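Local structure of ATP-dependent DNA ligase (6NHX) at residues P10-H15 / G177-S182; S24-E29 / V165-R170; A108-Y113 / Q125-L130. The protein seals double-strand breaks in DNA as the ATP-dependent ligase of a bacterial non-homologous end-joining enzyme that works with Ku. The protein carries 1 engineered substitution. All coordinates share one frame; numbering follows the deposited sequence.

In the fold
The three contacts surround one ATP in the ligase domain and divide the nucleotide between them: interaction 1 holds the gamma-phosphate, interaction 2 reads the edge of the adenine, and interaction 3 supplies an aromatic ring over the base. Interactions 1 and 2 belong to the same mixed sheet, their centres 13 Å apart, and S182 O lies 2.9 Å from R169 N, a probable hydrogen bond. Interaction 3 has its strand in a second, antiparallel sheet. Its centre is also 13 Å from that of interaction 2, which it meets where R170 O lies 3.0 Å from Q125 N. Interactions 1 and 3 come no closer than about 6 Å between nearest atoms, although both touch ATP.

Interaction 1: P10-H15 / G177-S182; sequences PMLATH and GRRCAS. With ATP (adenosine-5'-triphosphate), chain B.
R179 NH1 is held between the protein backbone and the nucleotide: it donates to A13 O at 2.8 Å and to ATP O1G at 2.9 Å. The setting is a short parallel strand pair at the margin of the mixed sheet of the nucleotidyltransferase domain, 179-180 being one of its two outermost strands and 12-15 its neighbour. The A13 bond arrives in the carbonyl plane with a C=O...N angle of 159°, and A13 O also lies close to the guanidinium plane. R179 NH2 completes a two-pronged grip by reaching ATP O2G at 2.9 Å, so two nitrogens meet two oxygens of the gamma-phosphate and the backbone carbonyl fixes the rotation of the group. The chain starts with CG anti to the backbone N (chi1 -167°) and bends at chi3. L12 packs against one face of the guanidinium, its CD1 3.8 Å from R179 NH2. R51, whose own NH1 also binds ATP, brings a second positive charge near R179 NH2, a crowding that the phosphate negative charge probably offsets. K185 is a further ATP ligand nearby.

In the backbone the strands are tied by the L12-R179 bridge: L12 N donates to R178 O and C180 N to L12 O, while R179 CA-H leans on that same L12 oxygen. The bond from G177 N to P10 O is weak. Farther along, T14 OG1 gives its proton to C180 O at 2.8 Å, approaching from well above the carbonyl plane. On the sheet face carrying C180, M11 stretches out its whole chain, and its methyl tip CE touches C180 CB at 3.7 Å and S182 OG at 3.3 Å.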
# COMPACT_ATOMS: atom_id res chain seq x y z
N PRO A 10 -4.60 11.81 6.98
CA PRO A 10 -5.25 10.53 7.28
C PRO A 10 -4.87 9.99 8.65
O PRO A 10 -3.76 10.19 9.15
CB PRO A 10 -4.74 9.59 6.18
CG PRO A 10 -4.13 10.48 5.14
CD PRO A 10 -3.65 11.70 5.86
N MET A 11 -5.83 9.30 9.26
CA MET A 11 -5.60 8.49 10.44
C MET A 11 -4.83 7.23 10.05
O MET A 11 -4.96 6.72 8.94
CB MET A 11 -6.97 8.09 11.01
CG MET A 11 -6.93 7.36 12.33
SD MET A 11 -8.60 7.16 12.97
CE MET A 11 -8.27 6.15 14.43
N LEU A 12 -4.00 6.74 10.97
CA LEU A 12 -3.10 5.63 10.68
C LEU A 12 -3.31 4.49 11.67
O LEU A 12 -3.80 4.70 12.78
CB LEU A 12 -1.64 6.11 10.71
CG LEU A 12 -1.32 7.21 9.70
CD1 LEU A 12 0.08 7.77 9.96
CD2 LEU A 12 -1.44 6.70 8.26
N ALA A 13 -2.94 3.28 11.24
CA ALA A 13 -3.15 2.05 11.99
C ALA A 13 -1.86 1.60 12.66
O ALA A 13 -0.76 1.89 12.20
CB ALA A 13 -3.64 0.92 11.08
N THR A 14 -2.02 0.87 13.75
CA THR A 14 -0.89 0.32 14.49
C THR A 14 -0.67 -1.13 14.08
O THR A 14 -1.62 -1.91 14.04
CB THR A 14 -1.20 0.35 15.97
OG1 THR A 14 -1.55 1.69 16.36
CG2 THR A 14 -0.01 -0.06 16.77
N HIS A 15 0.58 -1.50 13.81
CA HIS A 15 0.87 -2.88 13.48
C HIS A 15 0.52 -3.79 14.66
O HIS A 15 0.92 -3.53 15.80
CB HIS A 15 2.35 -3.04 13.13
CG HIS A 15 2.66 -4.29 12.38
ND1 HIS A 15 3.95 -4.74 12.19
CD2 HIS A 15 1.85 -5.19 11.78
CE1 HIS A 15 3.92 -5.87 11.50
NE2 HIS A 15 2.66 -6.16 11.24
N GLY A 177 -4.25 12.56 11.19
CA GLY A 177 -2.82 12.74 11.34
C GLY A 177 -2.20 11.97 12.48
O GLY A 177 -1.06 12.25 12.85
N ARG A 178 -2.91 11.00 13.05
CA ARG A 178 -2.41 10.26 14.20
C ARG A 178 -2.48 8.77 13.94
O ARG A 178 -3.45 8.28 13.34
CB ARG A 178 -3.23 10.56 15.45
CG ARG A 178 -3.08 11.96 15.99
CD ARG A 178 -3.84 12.12 17.30
NE ARG A 178 -2.96 12.02 18.47
CZ ARG A 178 -2.66 10.88 19.09
NH1 ARG A 178 -3.16 9.74 18.65
NH2 ARG A 178 -1.86 10.89 20.14
N ARG A 179 -1.48 8.04 14.40
CA ARG A 179 -1.52 6.58 14.42
C ARG A 179 -2.09 6.15 15.76
O ARG A 179 -1.62 6.59 16.81
CB ARG A 179 -0.12 6.01 14.23
CG ARG A 179 -0.11 4.53 13.91
CD ARG A 179 1.31 3.99 13.71
NE ARG A 179 2.03 4.70 12.65
CZ ARG A 179 1.97 4.40 11.36
NH1 ARG A 179 1.21 3.39 10.93
NH2 ARG A 179 2.70 5.10 10.49
N CYS A 180 -3.12 5.29 15.73
CA CYS A 180 -3.94 5.07 16.91
C CYS A 180 -4.11 3.59 17.21
O CYS A 180 -4.14 2.74 16.31
CB CYS A 180 -5.34 5.67 16.69
SG CYS A 180 -5.30 7.45 16.39
N ALA A 181 -4.26 3.29 18.51
CA ALA A 181 -4.51 1.93 18.95
C ALA A 181 -5.88 1.42 18.54
O ALA A 181 -6.12 0.21 18.57
CB ALA A 181 -4.36 1.84 20.48
N SER A 182 -6.79 2.30 18.12
CA SER A 182 -8.12 1.90 17.70
C SER A 182 -8.15 1.32 16.29
O SER A 182 -9.21 0.83 15.86
CB SER A 182 -9.05 3.11 17.79
OG SER A 182 -8.50 4.17 17.02
PG ATP B . 1.94 3.20 7.12
O1G ATP B . 1.00 2.57 8.12
O2G ATP B . 2.89 4.24 7.69
O3G ATP B . 1.22 3.69 5.88
PB ATP B . 2.97 1.16 5.28
O1B ATP B . 4.15 0.23 5.33
O2B ATP B . 2.72 2.06 4.09
O3B ATP B . 2.96 2.03 6.64
PA ATP B . 1.37 -1.21 5.78
O1A ATP B . 2.13 -1.61 7.00
O2A ATP B . 1.51 -1.88 4.43
O3A ATP B . 1.62 0.36 5.56
O5' ATP B . -0.19 -1.01 6.17
C5' ATP B . -1.18 -0.89 5.15
C4' ATP B . -1.27 0.55 4.63
O4' ATP B . -2.43 0.61 3.79
C3' ATP B . -1.47 1.58 5.72
O3' ATP B . -1.02 2.84 5.24
C2' ATP B . -2.97 1.61 5.82
O2' ATP B . -3.45 2.83 6.40
C1' ATP B . -3.40 1.48 4.36
N9 ATP B . -4.69 0.77 4.22
C8 ATP B . -4.96 -0.23 3.34
N7 ATP B . -6.25 -0.64 3.45
C5 ATP B . -6.81 0.12 4.41
C6 ATP B . -8.12 0.19 5.04
N6 ATP B . -9.09 -0.65 4.67
N1 ATP B . -8.30 1.11 6.00
C2 ATP B . -7.34 1.95 6.39
N3 ATP B . -6.10 1.94 5.88
C4 ATP B . -5.79 1.04 4.91

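Interaction 2: S24-E29 / V165-R170; sequences SQWAFE and VIAKRR. With ATP (adenosine-5'-triphosphate), chain B.
E29 and K168 stand on one face of an antiparallel strand pair, 26-29 against 165-169, that forms one margin of the mixed sheet in the nucleotidyltransferase fold. The second strand carries the end of an EGxxxK sequence, the pattern of nucleotidyltransferase motif IV. From E29 CB, 3.7 Å from I166 O, the chain runs extended beyond CG to a carboxylate whose oxygens divide the work. OE2 accepts from ATP N6 at 2.8 Å, with a nearly straight N-H...O angle of 169°. OE1 forms a salt bridge with K168 NZ at 2.9 Å, weak as a hydrogen bond, and has its stronger partner in Y124 OH. That same K168 NZ donates to ATP N1, so E29 and K168 together read N6 and N1, the Watson-Crick edge of the adenine, while I166 CG1 packs against ATP C6 at 3.5 Å.

The backbone pairs A27-K168 and E29-I166 each exchange two hydrogen bonds. On the other face F28 packs its CE1 and CD1 on A167 CB. The guanidinium of R169 forms a salt bridge with D171, and R169 CG makes a CH-pi contact, 3.3 Å from the centroid of the six-membered ring of W26.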
# COMPACT_ATOMS: atom_id res chain seq x y z
N SER A 24 -17.83 -7.97 18.54
CA SER A 24 -18.65 -7.08 19.34
C SER A 24 -18.02 -5.70 19.48
O SER A 24 -18.73 -4.69 19.52
CB SER A 24 -18.93 -7.69 20.72
OG SER A 24 -17.72 -8.09 21.34
N GLN A 25 -16.69 -5.63 19.53
CA GLN A 25 -16.00 -4.35 19.64
C GLN A 25 -15.31 -3.89 18.37
O GLN A 25 -14.99 -2.70 18.26
CB GLN A 25 -14.98 -4.38 20.79
CG GLN A 25 -15.62 -4.25 22.17
CD GLN A 25 -15.88 -5.59 22.82
OE1 GLN A 25 -16.99 -5.87 23.27
NE2 GLN A 25 -14.86 -6.44 22.86
N TRP A 26 -15.07 -4.78 17.39
CA TRP A 26 -14.20 -4.46 16.27
C TRP A 26 -14.88 -4.79 14.95
O TRP A 26 -15.50 -5.84 14.81
CB TRP A 26 -12.89 -5.27 16.35
CG TRP A 26 -12.04 -4.90 17.49
CD1 TRP A 26 -12.13 -5.39 18.75
CD2 TRP A 26 -10.98 -3.95 17.50
NE1 TRP A 26 -11.17 -4.82 19.55
CE2 TRP A 26 -10.44 -3.94 18.80
CE3 TRP A 26 -10.40 -3.14 16.52
CZ2 TRP A 26 -9.37 -3.12 19.15
CZ3 TRP A 26 -9.34 -2.33 16.87
CH2 TRP A 26 -8.83 -2.33 18.18
N ALA A 27 -14.71 -3.89 13.98
CA ALA A 27 -15.04 -4.15 12.58
C ALA A 27 -13.75 -4.51 11.86
O ALA A 27 -12.66 -4.08 12.25
CB ALA A 27 -15.66 -2.90 11.95
N PHE A 28 -13.88 -5.31 10.80
CA PHE A 28 -12.72 -5.81 10.07
C PHE A 28 -12.85 -5.47 8.59
O PHE A 28 -13.88 -5.76 7.97
CB PHE A 28 -12.58 -7.32 10.26
CG PHE A 28 -12.45 -7.70 11.70
CD1 PHE A 28 -11.28 -7.42 12.40
CD2 PHE A 28 -13.50 -8.28 12.38
CE1 PHE A 28 -11.18 -7.74 13.74
CE2 PHE A 28 -13.41 -8.58 13.71
CZ PHE A 28 -12.23 -8.33 14.39
N GLU A 29 -11.82 -4.83 8.05
CA GLU A 29 -11.77 -4.47 6.64
C GLU A 29 -10.60 -5.17 5.98
O GLU A 29 -9.59 -5.48 6.63
CB GLU A 29 -11.54 -2.96 6.50
CG GLU A 29 -12.70 -2.07 6.93
CD GLU A 29 -12.43 -0.60 6.65
OE1 GLU A 29 -12.97 0.24 7.38
OE2 GLU A 29 -11.68 -0.30 5.70
N VAL A 165 -5.65 -7.42 6.86
CA VAL A 165 -6.86 -6.90 7.49
C VAL A 165 -6.50 -5.65 8.27
O VAL A 165 -5.43 -5.58 8.88
CB VAL A 165 -7.52 -7.96 8.40
CG1 VAL A 165 -8.58 -7.37 9.30
CG2 VAL A 165 -8.08 -9.11 7.59
N ILE A 166 -7.39 -4.67 8.27
CA ILE A 166 -7.38 -3.56 9.22
C ILE A 166 -8.58 -3.75 10.13
O ILE A 166 -9.72 -3.73 9.66
CB ILE A 166 -7.46 -2.17 8.56
CG1 ILE A 166 -6.62 -2.11 7.27
CG2 ILE A 166 -7.09 -1.08 9.60
CD1 ILE A 166 -5.15 -2.00 7.54
N ALA A 167 -8.33 -3.90 11.43
CA ALA A 167 -9.41 -3.89 12.40
C ALA A 167 -9.59 -2.48 12.91
O ALA A 167 -8.62 -1.78 13.22
CB ALA A 167 -9.06 -4.81 13.58
N LYS A 168 -10.85 -2.04 13.01
CA LYS A 168 -11.16 -0.70 13.49
C LYS A 168 -12.21 -0.80 14.59
O LYS A 168 -13.23 -1.47 14.41
CB LYS A 168 -11.63 0.18 12.33
CG LYS A 168 -10.56 0.30 11.25
CD LYS A 168 -11.08 1.04 10.01
CE LYS A 168 -10.00 1.14 8.94
NZ LYS A 168 -10.56 1.78 7.70
N ARG A 169 -11.94 -0.16 15.72
CA ARG A 169 -12.88 -0.24 16.83
C ARG A 169 -14.22 0.39 16.44
O ARG A 169 -14.27 1.49 15.88
CB ARG A 169 -12.31 0.49 18.04
CG ARG A 169 -11.40 -0.35 18.90
CD ARG A 169 -11.18 0.28 20.28
NE ARG A 169 -12.40 0.24 21.07
CZ ARG A 169 -12.71 -0.73 21.94
NH1 ARG A 169 -11.86 -1.73 22.15
NH2 ARG A 169 -13.86 -0.68 22.60
N ARG A 170 -15.31 -0.32 16.73
CA ARG A 170 -16.62 0.17 16.34
C ARG A 170 -16.96 1.51 17.00
O ARG A 170 -17.70 2.31 16.42
CB ARG A 170 -17.68 -0.89 16.65
CG ARG A 170 -17.55 -2.11 15.75
CD ARG A 170 -18.54 -3.20 16.10
NE ARG A 170 -18.53 -4.28 15.11
CZ ARG A 170 -19.12 -4.22 13.92
NH1 ARG A 170 -19.78 -3.13 13.57
NH2 ARG A 170 -19.05 -5.24 13.09
PG ATP B . 1.94 3.20 7.12
O1G ATP B . 1.00 2.57 8.12
O2G ATP B . 2.89 4.24 7.69
O3G ATP B . 1.22 3.69 5.88
PB ATP B . 2.97 1.16 5.28
O1B ATP B . 4.15 0.23 5.33
O2B ATP B . 2.72 2.06 4.09
O3B ATP B . 2.96 2.03 6.64
PA ATP B . 1.37 -1.21 5.78
O1A ATP B . 2.13 -1.61 7.00
O2A ATP B . 1.51 -1.88 4.43
O3A ATP B . 1.62 0.36 5.56
O5' ATP B . -0.19 -1.01 6.17
C5' ATP B . -1.18 -0.89 5.15
C4' ATP B . -1.27 0.55 4.63
O4' ATP B . -2.43 0.61 3.79
C3' ATP B . -1.47 1.58 5.72
O3' ATP B . -1.02 2.84 5.24
C2' ATP B . -2.97 1.61 5.82
O2' ATP B . -3.45 2.83 6.40
C1' ATP B . -3.40 1.48 4.36
N9 ATP B . -4.69 0.77 4.22
C8 ATP B . -4.96 -0.23 3.34
N7 ATP B . -6.25 -0.64 3.45
C5 ATP B . -6.81 0.12 4.41
C6 ATP B . -8.12 0.19 5.04
N6 ATP B . -9.09 -0.65 4.67
N1 ATP B . -8.30 1.11 6.00
C2 ATP B . -7.34 1.95 6.39
N3 ATP B . -6.10 1.94 5.88
C4 ATP B . -5.79 1.04 4.91
O HOH W 1 -16.88 -7.47 13.09

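Interaction 3: A108-Y113 / Q125-L130; sequences AFDLLY and QDRRKL. With ATP (adenosine-5'-triphosphate), chain B.
D110 and R127 form the tight part of this contact between strand 108-113 and helix 125-130, which cross at about 100° in the nucleotidyltransferase domain. R127 comes side-on with two nitrogens: NE to D110 OD1 and NH2 to D110 OD2, both at 2.8 Å. The NE bond is nearly straight at 173°, and carboxylate and guanidinium lie almost coplanar. OD1 is doubly used, since L111 N also donates to its anti lone pair at 2.9 Å while NE approaches on the syn side. R127 NH1 turns away to T122 O and S172 O. L111 O, buried here, has no polar partner and meets R127 CD at 3.5 Å. Next to this clamp L111 CD2 packs on L130 CB at 3.7 Å, the two side chains crossing at about a right angle, with L130 at the partly exposed border.

The opposite character belongs to the R128 end. R128 NH1 stops 3.7 Å from F109 O, too far for a bond, and a water fills in, donating to A108 O and accepting from R128 NH1 at 2.9 Å. R128 NH2 has its firm partner in P143 O, and E29 OE1 offers NH1 only a weak, long ion pair.

F109 and D110 both face D78 in a classic beta bulge. F109 CG sits between the backbone N and the carbonyl carbon (chi1 49°), and its ring lies over the adenine, with ATP N1 3.3 Å above the ring plane and over its centre. At this bulge one residue lays its ring over the adenine while the next reaches the helix with its carboxylate. Burial of a charged pair joined by two bonds is consistent with D110 and R127 both staying ionised, each stabilising the other's charge.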
# COMPACT_ATOMS: atom_id res chain seq x y z
N ALA A 108 -13.38 3.60 -1.13
CA ALA A 108 -13.62 4.41 0.06
C ALA A 108 -13.83 3.52 1.27
O ALA A 108 -14.52 2.49 1.19
CB ALA A 108 -14.88 5.26 -0.15
N PHE A 109 -13.27 3.94 2.40
CA PHE A 109 -13.48 3.23 3.66
C PHE A 109 -13.82 4.13 4.84
O PHE A 109 -14.05 3.61 5.95
CB PHE A 109 -12.35 2.24 4.00
CG PHE A 109 -10.95 2.80 3.89
CD1 PHE A 109 -10.52 3.84 4.72
CD2 PHE A 109 -10.03 2.22 3.00
CE1 PHE A 109 -9.21 4.34 4.63
CE2 PHE A 109 -8.72 2.72 2.91
CZ PHE A 109 -8.31 3.77 3.72
N ASP A 110 -13.90 5.44 4.65
CA ASP A 110 -14.41 6.29 5.71
C ASP A 110 -15.12 7.49 5.10
O ASP A 110 -14.91 7.85 3.93
CB ASP A 110 -13.35 6.71 6.74
CG ASP A 110 -13.86 6.64 8.16
OD1 ASP A 110 -15.06 6.96 8.37
OD2 ASP A 110 -13.09 6.25 9.07
N LEU A 111 -15.98 8.10 5.91
CA LEU A 111 -16.74 9.28 5.54
C LEU A 111 -16.53 10.28 6.66
O LEU A 111 -16.86 10.00 7.82
CB LEU A 111 -18.23 8.93 5.43
CG LEU A 111 -19.18 10.07 5.07
CD1 LEU A 111 -18.89 10.60 3.66
CD2 LEU A 111 -20.62 9.61 5.18
N LEU A 112 -15.90 11.41 6.34
CA LEU A 112 -15.52 12.38 7.35
C LEU A 112 -16.40 13.62 7.38
O LEU A 112 -16.35 14.37 8.36
CB LEU A 112 -14.06 12.83 7.15
CG LEU A 112 -13.04 11.70 6.99
CD1 LEU A 112 -11.63 12.27 6.94
CD2 LEU A 112 -13.19 10.65 8.10
N TYR A 113 -17.18 13.85 6.34
CA TYR A 113 -18.06 15.00 6.26
C TYR A 113 -19.13 14.66 5.24
O TYR A 113 -18.83 14.09 4.18
CB TYR A 113 -17.27 16.23 5.81
CG TYR A 113 -18.10 17.48 5.63
CD1 TYR A 113 -18.78 17.73 4.44
CD2 TYR A 113 -18.19 18.43 6.65
CE1 TYR A 113 -19.53 18.86 4.28
CE2 TYR A 113 -18.94 19.57 6.49
CZ TYR A 113 -19.61 19.78 5.30
OH TYR A 113 -20.36 20.91 5.10
N GLN A 125 -18.72 2.94 13.71
CA GLN A 125 -19.86 2.12 13.31
C GLN A 125 -20.92 2.98 12.62
O GLN A 125 -21.54 2.55 11.63
CB GLN A 125 -20.44 1.45 14.55
CG GLN A 125 -21.70 0.65 14.30
CD GLN A 125 -21.92 -0.40 15.37
OE1 GLN A 125 -21.05 -1.24 15.60
NE2 GLN A 125 -23.06 -0.36 16.04
N ASP A 126 -21.11 4.20 13.10
CA ASP A 126 -22.12 5.09 12.54
C ASP A 126 -21.63 5.77 11.26
O ASP A 126 -22.41 5.95 10.32
CB ASP A 126 -22.53 6.14 13.57
CG ASP A 126 -23.08 5.52 14.83
OD1 ASP A 126 -23.87 4.56 14.71
OD2 ASP A 126 -22.74 5.99 15.94
N ARG A 127 -20.35 6.16 11.20
CA ARG A 127 -19.81 6.69 9.95
C ARG A 127 -19.94 5.66 8.83
O ARG A 127 -20.27 6.00 7.69
CB ARG A 127 -18.34 7.09 10.10
CG ARG A 127 -18.05 8.08 11.24
CD ARG A 127 -16.68 8.74 11.06
NE ARG A 127 -15.58 7.77 10.95
CZ ARG A 127 -14.89 7.25 11.96
NH1 ARG A 127 -15.19 7.56 13.21
NH2 ARG A 127 -13.91 6.39 11.72
N ARG A 128 -19.71 4.38 9.15
CA ARG A 128 -19.79 3.32 8.15
C ARG A 128 -21.20 3.20 7.59
O ARG A 128 -21.38 3.06 6.38
CB ARG A 128 -19.34 1.99 8.77
CG ARG A 128 -17.85 1.80 8.82
CD ARG A 128 -17.17 1.69 7.45
NE ARG A 128 -17.75 0.68 6.58
CZ ARG A 128 -17.11 0.12 5.55
NH1 ARG A 128 -15.85 0.47 5.28
NH2 ARG A 128 -17.72 -0.77 4.78
N LYS A 129 -22.21 3.22 8.47
CA LYS A 129 -23.58 3.12 7.99
C LYS A 129 -23.93 4.28 7.07
O LYS A 129 -24.59 4.10 6.04
CB LYS A 129 -24.56 3.02 9.16
CG LYS A 129 -24.40 1.73 9.97
CD LYS A 129 -25.62 0.84 9.88
CE LYS A 129 -25.34 -0.53 10.48
NZ LYS A 129 -24.55 -1.40 9.55
N LEU A 130 -23.45 5.48 7.41
CA LEU A 130 -23.70 6.62 6.53
C LEU A 130 -22.98 6.46 5.20
O LEU A 130 -23.53 6.79 4.14
CB LEU A 130 -23.23 7.91 7.20
CG LEU A 130 -24.01 8.38 8.42
CD1 LEU A 130 -23.30 9.60 8.99
CD2 LEU A 130 -25.43 8.72 8.04
PG ATP B . 1.94 3.20 7.12
O1G ATP B . 1.00 2.57 8.12
O2G ATP B . 2.89 4.24 7.69
O3G ATP B . 1.22 3.69 5.88
PB ATP B . 2.97 1.16 5.28
O1B ATP B . 4.15 0.23 5.33
O2B ATP B . 2.72 2.06 4.09
O3B ATP B . 2.96 2.03 6.64
PA ATP B . 1.37 -1.21 5.78
O1A ATP B . 2.13 -1.61 7.00
O2A ATP B . 1.51 -1.88 4.43
O3A ATP B . 1.62 0.36 5.56
O5' ATP B . -0.19 -1.01 6.17
C5' ATP B . -1.18 -0.89 5.15
C4' ATP B . -1.27 0.55 4.63
O4' ATP B . -2.43 0.61 3.79
C3' ATP B . -1.47 1.58 5.72
O3' ATP B . -1.02 2.84 5.24
C2' ATP B . -2.97 1.61 5.82
O2' ATP B . -3.45 2.83 6.40
C1' ATP B . -3.40 1.48 4.36
N9 ATP B . -4.69 0.77 4.22
C8 ATP B . -4.96 -0.23 3.34
N7 ATP B . -6.25 -0.64 3.45
C5 ATP B . -6.81 0.12 4.41
C6 ATP B . -8.12 0.19 5.04
N6 ATP B . -9.09 -0.65 4.67
N1 ATP B . -8.30 1.11 6.00
C2 ATP B . -7.34 1.95 6.39
N3 ATP B . -6.10 1.94 5.88
C4 ATP B . -5.79 1.04 4.91
O HOH W 2 -14.73 0.10 2.65